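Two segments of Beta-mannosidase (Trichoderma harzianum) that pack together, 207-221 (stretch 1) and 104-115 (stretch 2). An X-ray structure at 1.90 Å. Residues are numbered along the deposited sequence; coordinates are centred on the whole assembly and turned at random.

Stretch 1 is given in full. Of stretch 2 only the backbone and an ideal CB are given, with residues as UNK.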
# COMPACT_ATOMS: atom_id res chain seq x y z
N SER A 207 -19.65 0.82 -11.01
CA SER A 207 -21.10 0.94 -11.06
C SER A 207 -21.72 1.31 -9.71
O SER A 207 -22.58 0.58 -9.19
CB SER A 207 -21.72 -0.37 -11.54
OG SER A 207 -23.13 -0.25 -11.53
N PRO A 208 -21.36 2.49 -9.18
CA PRO A 208 -21.86 2.93 -7.87
C PRO A 208 -23.32 3.35 -7.93
O PRO A 208 -23.87 3.63 -9.03
CB PRO A 208 -20.95 4.11 -7.56
CG PRO A 208 -20.62 4.68 -8.91
CD PRO A 208 -20.39 3.44 -9.73
N VAL A 209 -23.96 3.32 -6.77
CA VAL A 209 -25.38 3.67 -6.65
C VAL A 209 -25.58 4.41 -5.36
O VAL A 209 -24.83 4.20 -4.40
CB VAL A 209 -26.35 2.47 -6.68
CG1 VAL A 209 -26.25 1.74 -8.02
CG2 VAL A 209 -26.08 1.50 -5.54
N GLY A 210 -26.58 5.28 -5.36
CA GLY A 210 -26.93 6.04 -4.16
C GLY A 210 -27.52 7.41 -4.48
O GLY A 210 -27.63 7.78 -5.67
N PRO A 211 -27.87 8.16 -3.43
CA PRO A 211 -28.36 9.50 -3.59
C PRO A 211 -27.17 10.39 -3.92
O PRO A 211 -26.53 10.96 -3.03
CB PRO A 211 -28.97 9.81 -2.21
CG PRO A 211 -28.14 9.04 -1.26
CD PRO A 211 -27.73 7.80 -2.01
N TRP A 212 -26.86 10.49 -5.20
CA TRP A 212 -25.63 11.10 -5.64
C TRP A 212 -25.63 12.61 -5.70
O TRP A 212 -24.61 13.21 -5.89
CB TRP A 212 -25.23 10.50 -6.98
CG TRP A 212 -25.81 11.12 -8.13
CD1 TRP A 212 -27.06 10.93 -8.62
CD2 TRP A 212 -25.16 12.01 -9.02
NE1 TRP A 212 -27.23 11.67 -9.76
CE2 TRP A 212 -26.06 12.33 -10.03
CE3 TRP A 212 -23.89 12.57 -9.07
CZ2 TRP A 212 -25.76 13.20 -11.05
CZ3 TRP A 212 -23.58 13.40 -10.11
CH2 TRP A 212 -24.51 13.74 -11.06
N GLN A 213 -26.79 13.21 -5.57
CA GLN A 213 -26.92 14.65 -5.53
C GLN A 213 -27.88 15.04 -4.40
O GLN A 213 -28.53 14.21 -3.82
CB GLN A 213 -27.40 15.20 -6.85
CG GLN A 213 -26.38 15.16 -7.96
CD GLN A 213 -25.31 16.23 -7.85
OE1 GLN A 213 -25.55 17.40 -8.06
NE2 GLN A 213 -24.10 15.81 -7.55
N PRO A 214 -27.91 16.36 -4.09
CA PRO A 214 -28.78 16.74 -2.96
C PRO A 214 -30.26 16.50 -3.12
O PRO A 214 -30.77 16.31 -4.20
CB PRO A 214 -28.57 18.24 -2.84
CG PRO A 214 -27.21 18.47 -3.31
CD PRO A 214 -27.14 17.60 -4.51
N GLY A 215 -30.94 16.48 -2.00
CA GLY A 215 -32.35 16.21 -1.97
C GLY A 215 -32.99 16.76 -0.73
O GLY A 215 -32.31 17.04 0.25
N ARG A 216 -34.30 16.93 -0.75
CA ARG A 216 -34.99 17.46 0.41
C ARG A 216 -36.47 17.19 0.40
O ARG A 216 -37.01 16.72 -0.57
CB ARG A 216 -34.67 18.94 0.59
CG ARG A 216 -35.47 19.93 -0.20
CD ARG A 216 -35.15 20.05 -1.67
NE ARG A 216 -33.76 20.31 -1.98
CZ ARG A 216 -33.26 20.16 -3.19
NH1 ARG A 216 -34.03 19.79 -4.18
NH2 ARG A 216 -31.98 20.32 -3.41
N ILE A 217 -37.10 17.46 1.54
CA ILE A 217 -38.55 17.39 1.65
C ILE A 217 -39.11 18.80 1.72
O ILE A 217 -38.60 19.63 2.45
CB ILE A 217 -39.03 16.64 2.89
CG1 ILE A 217 -38.39 15.26 2.95
CG2 ILE A 217 -40.51 16.44 2.83
CD1 ILE A 217 -38.60 14.54 4.27
N VAL A 218 -40.13 19.07 0.90
CA VAL A 218 -40.73 20.40 0.84
C VAL A 218 -42.20 20.31 1.27
O VAL A 218 -42.97 19.56 0.67
CB VAL A 218 -40.68 20.98 -0.58
CG1 VAL A 218 -41.19 22.43 -0.59
CG2 VAL A 218 -39.27 20.92 -1.13
N GLN A 219 -42.56 21.04 2.34
CA GLN A 219 -43.95 21.19 2.77
C GLN A 219 -44.51 22.57 2.39
O GLN A 219 -44.03 23.61 2.86
CB GLN A 219 -44.13 20.91 4.25
CG GLN A 219 -44.55 19.47 4.49
CD GLN A 219 -44.90 19.16 5.93
OE1 GLN A 219 -44.45 19.84 6.86
NE2 GLN A 219 -45.70 18.13 6.12
N LEU A 220 -45.52 22.55 1.52
CA LEU A 220 -46.14 23.77 0.97
C LEU A 220 -47.55 23.96 1.51
O LEU A 220 -48.37 23.05 1.40
CB LEU A 220 -46.23 23.68 -0.55
CG LEU A 220 -44.93 23.40 -1.28
CD1 LEU A 220 -45.23 23.26 -2.76
CD2 LEU A 220 -43.90 24.49 -1.02
N SER A 221 -47.82 25.14 2.06
CA SER A 221 -49.15 25.48 2.58
C SER A 221 -50.01 26.21 1.55
O SER A 221 -49.50 26.96 0.70
CB SER A 221 -49.01 26.30 3.87
OG SER A 221 -48.06 27.32 3.72
N UNK A 104 -49.22 20.39 1.29
CA UNK A 104 -48.69 19.43 0.32
C UNK A 104 -47.23 19.10 0.70
O UNK A 104 -46.42 20.01 0.88
CB UNK A 104 -48.78 19.99 -1.10
N UNK A 105 -46.93 17.81 0.79
CA UNK A 105 -45.59 17.35 1.14
C UNK A 105 -44.96 16.67 -0.06
O UNK A 105 -45.47 15.66 -0.53
CB UNK A 105 -45.63 16.40 2.34
N UNK A 106 -43.84 17.23 -0.53
CA UNK A 106 -43.10 16.70 -1.68
C UNK A 106 -41.71 16.17 -1.30
O UNK A 106 -41.04 16.71 -0.42
CB UNK A 106 -42.96 17.79 -2.75
N UNK A 107 -41.30 15.11 -1.98
CA UNK A 107 -39.89 14.71 -2.02
C UNK A 107 -39.29 15.31 -3.27
O UNK A 107 -39.82 15.14 -4.37
CB UNK A 107 -39.72 13.19 -2.00
N UNK A 108 -38.18 16.01 -3.11
CA UNK A 108 -37.45 16.54 -4.27
C UNK A 108 -36.03 15.98 -4.25
O UNK A 108 -35.29 16.19 -3.30
CB UNK A 108 -37.43 18.07 -4.26
N UNK A 109 -35.68 15.27 -5.33
CA UNK A 109 -34.38 14.61 -5.47
C UNK A 109 -33.63 15.18 -6.66
O UNK A 109 -34.06 15.02 -7.80
CB UNK A 109 -34.55 13.10 -5.63
N UNK A 110 -32.53 15.86 -6.40
CA UNK A 110 -31.76 16.43 -7.50
C UNK A 110 -30.93 15.36 -8.25
O UNK A 110 -30.50 15.60 -9.41
CB UNK A 110 -30.84 17.53 -6.96
N UNK A 111 -30.76 14.19 -7.64
CA UNK A 111 -30.13 13.08 -8.36
C UNK A 111 -30.10 11.77 -7.60
O UNK A 111 -29.66 11.73 -6.44
CB UNK A 111 -28.70 13.46 -8.73
N UNK A 112 -30.60 10.71 -8.23
CA UNK A 112 -30.56 9.38 -7.67
C UNK A 112 -29.93 8.46 -8.72
O UNK A 112 -30.30 8.50 -9.88
CB UNK A 112 -31.96 8.90 -7.26
N UNK A 113 -28.98 7.64 -8.29
CA UNK A 113 -28.12 6.89 -9.19
C UNK A 113 -28.29 5.43 -8.91
O UNK A 113 -27.88 4.98 -7.83
CB UNK A 113 -26.65 7.30 -9.05
N UNK A 114 -28.96 4.66 -9.79
CA UNK A 114 -29.86 5.13 -10.85
C UNK A 114 -31.31 4.52 -10.66
O UNK A 114 -32.22 5.21 -10.25
CB UNK A 114 -29.29 4.75 -12.22
N UNK A 115 -31.48 3.22 -10.97
CA UNK A 115 -32.74 2.51 -10.75
C UNK A 115 -32.96 2.41 -9.25
O UNK A 115 -32.12 1.86 -8.53
CB UNK A 115 -32.73 1.13 -11.40

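The two segments pair as antiparallel strands, and the contact continues along the rest of both segments, where Gly-210 makes a single bridge to position 113. Along the strands, side chains alternate between two faces of the sheet.

Position 104 lies opposite Leu-220 in a hydrogen-bonded pair, its N 2.8 Å from Leu-220 O and its O 2.8 Å from Leu-220 N. The CB shares a face with the leucine side chain, where small or aliphatic residues would suit. It is Ala-104, whose CB lies 4.5 Å from Leu-220 CB.

Position 105 is on the other face, its ideal CB 3.9 Å from Gln-219 CG. The amide of that glutamine favours a short polar group, although a beta-branched aliphatic would also fit beside Ile-217. Thr-105 combines both characters: OG1 accepts a hydrogen bond from Gln-219 NE2 (3.0 Å), and CG2 lies 3.8 Å from Ile-217 CG2.

Position 106 faces the same side as Val-218 and Leu-220, an apolar surface open to many large hydrophobic residues. The ring of Trp-106 approaches the leucine, with Trp-106 CD1 4.1 Å from Leu-220 CD1. Its backbone is held to Val-218 in both directions, Trp-106 N to Val-218 O at 2.8 Å and Val-218 N to Trp-106 O at 2.9 Å.

Position 107 forms a non-hydrogen-bonded pair with Ile-217, and its CB points to the same face as that side chain; an aliphatic would suit, among others. Leu-107 reaches back with CD2, 3.8 Å from Ile-217 CG1.

At position 108 the ideal CB is 3.8 Å from Arg-216 NH1 and 4.6 Å from Val-218 CG2. A compact aliphatic could pack against the valine and the arginine, while an acidic group could answer the charge. The residue is Val-108: CG2 meets Val-218 CG2 at 3.9 Å, and CG1 touches the guanidinium edge, 3.3 Å from Arg-216 NH1.

Position 109 faces Gly-215, which offers no side chain, so stretch 1 leaves the choice wide. Phe-109 lies here, on the face of Ile-217.

Position 110 points toward stretch 1, with its ideal CB 4.7 Å from Arg-216 NH2. A short acid is strongly suggested, though a neutral polar group could also bind. Asp-110 forms a two-pronged salt bridge, OD1 to Arg-216 NH1 and OD2 to Arg-216 NH2, both 2.9 Å.

Position 111 has no room: an ideal CB would lie 2.5 Å from Trp-212 NE1 and 2.9 Å from Gln-213 CB. Only glycine fits, and Gly-111 is found; its O accepts a weak hydrogen bond from Gln-213 N (3.3 Å).

The CB at position 112 points away, so stretch 1 sets little limit on the choice; a longer apolar chain could bend back to Pro-211. Leu-112 brings CD2 to 4.2 Å from Pro-211 CB.

Position 113 points toward stretch 1, its CB close to Trp-212 CD1, and apolar or polar groups of modest size would suit. Asp-113 places CB 3.7 Å from Trp-212 CD1, while its backbone pairs with Gly-210 and its carboxylate is bound elsewhere in the structure.

Positions 114, after a cis peptide, and 115 are little constrained by stretch 1; they are Thr-114, whose OG1 bonds Asp-113 OD1 (2.7 Å), and Tyr-115.

Stretch 2 (104-115) ATWLVFDGLDTY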
# COMPACT_ATOMS: atom_id res chain seq x y z
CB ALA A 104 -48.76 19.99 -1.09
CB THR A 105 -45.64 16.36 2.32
OG1 THR A 105 -46.27 16.97 3.45
CG2 THR A 105 -44.23 15.91 2.74
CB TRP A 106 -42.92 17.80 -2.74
CG TRP A 106 -44.19 18.22 -3.39
CD1 TRP A 106 -45.07 19.17 -2.94
CD2 TRP A 106 -44.73 17.72 -4.62
NE1 TRP A 106 -46.13 19.30 -3.82
CE2 TRP A 106 -45.95 18.41 -4.86
CE3 TRP A 106 -44.32 16.75 -5.54
CZ2 TRP A 106 -46.75 18.17 -5.98
CZ3 TRP A 106 -45.09 16.50 -6.65
CH2 TRP A 106 -46.32 17.21 -6.86
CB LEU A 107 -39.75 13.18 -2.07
CG LEU A 107 -40.41 12.38 -0.94
CD1 LEU A 107 -40.22 10.89 -1.16
CD2 LEU A 107 -39.84 12.80 0.40
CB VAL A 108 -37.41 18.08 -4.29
CG1 VAL A 108 -36.72 18.57 -5.55
CG2 VAL A 108 -38.84 18.65 -4.24
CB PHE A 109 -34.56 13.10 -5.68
CG PHE A 109 -35.18 12.38 -4.51
CD1 PHE A 109 -34.49 12.22 -3.32
CD2 PHE A 109 -36.45 11.81 -4.62
CE1 PHE A 109 -35.02 11.54 -2.25
CE2 PHE A 109 -37.00 11.12 -3.55
CZ PHE A 109 -36.30 11.00 -2.36
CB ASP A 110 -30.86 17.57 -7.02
CG ASP A 110 -31.65 18.79 -6.57
OD1 ASP A 110 -32.90 18.80 -6.64
OD2 ASP A 110 -31.01 19.73 -6.12
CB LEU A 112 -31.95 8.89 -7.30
CG LEU A 112 -32.73 9.73 -6.30
CD1 LEU A 112 -34.18 9.31 -6.35
CD2 LEU A 112 -32.16 9.62 -4.88
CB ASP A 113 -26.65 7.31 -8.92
CG ASP A 113 -25.66 6.66 -9.87
OD1 ASP A 113 -26.03 6.05 -10.89
OD2 ASP A 113 -24.45 6.82 -9.59
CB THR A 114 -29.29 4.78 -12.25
OG1 THR A 114 -28.17 5.62 -12.51
CG2 THR A 114 -30.31 5.00 -13.36
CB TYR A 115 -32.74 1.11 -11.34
CG TYR A 115 -32.53 0.98 -12.84
CD1 TYR A 115 -33.54 1.26 -13.74
CD2 TYR A 115 -31.33 0.52 -13.34
CE1 TYR A 115 -33.34 1.11 -15.12
CE2 TYR A 115 -31.13 0.33 -14.69
CZ TYR A 115 -32.11 0.65 -15.59
OH TYR A 115 -31.86 0.48 -16.96
O HOH W 1 -31.22 13.45 -4.63
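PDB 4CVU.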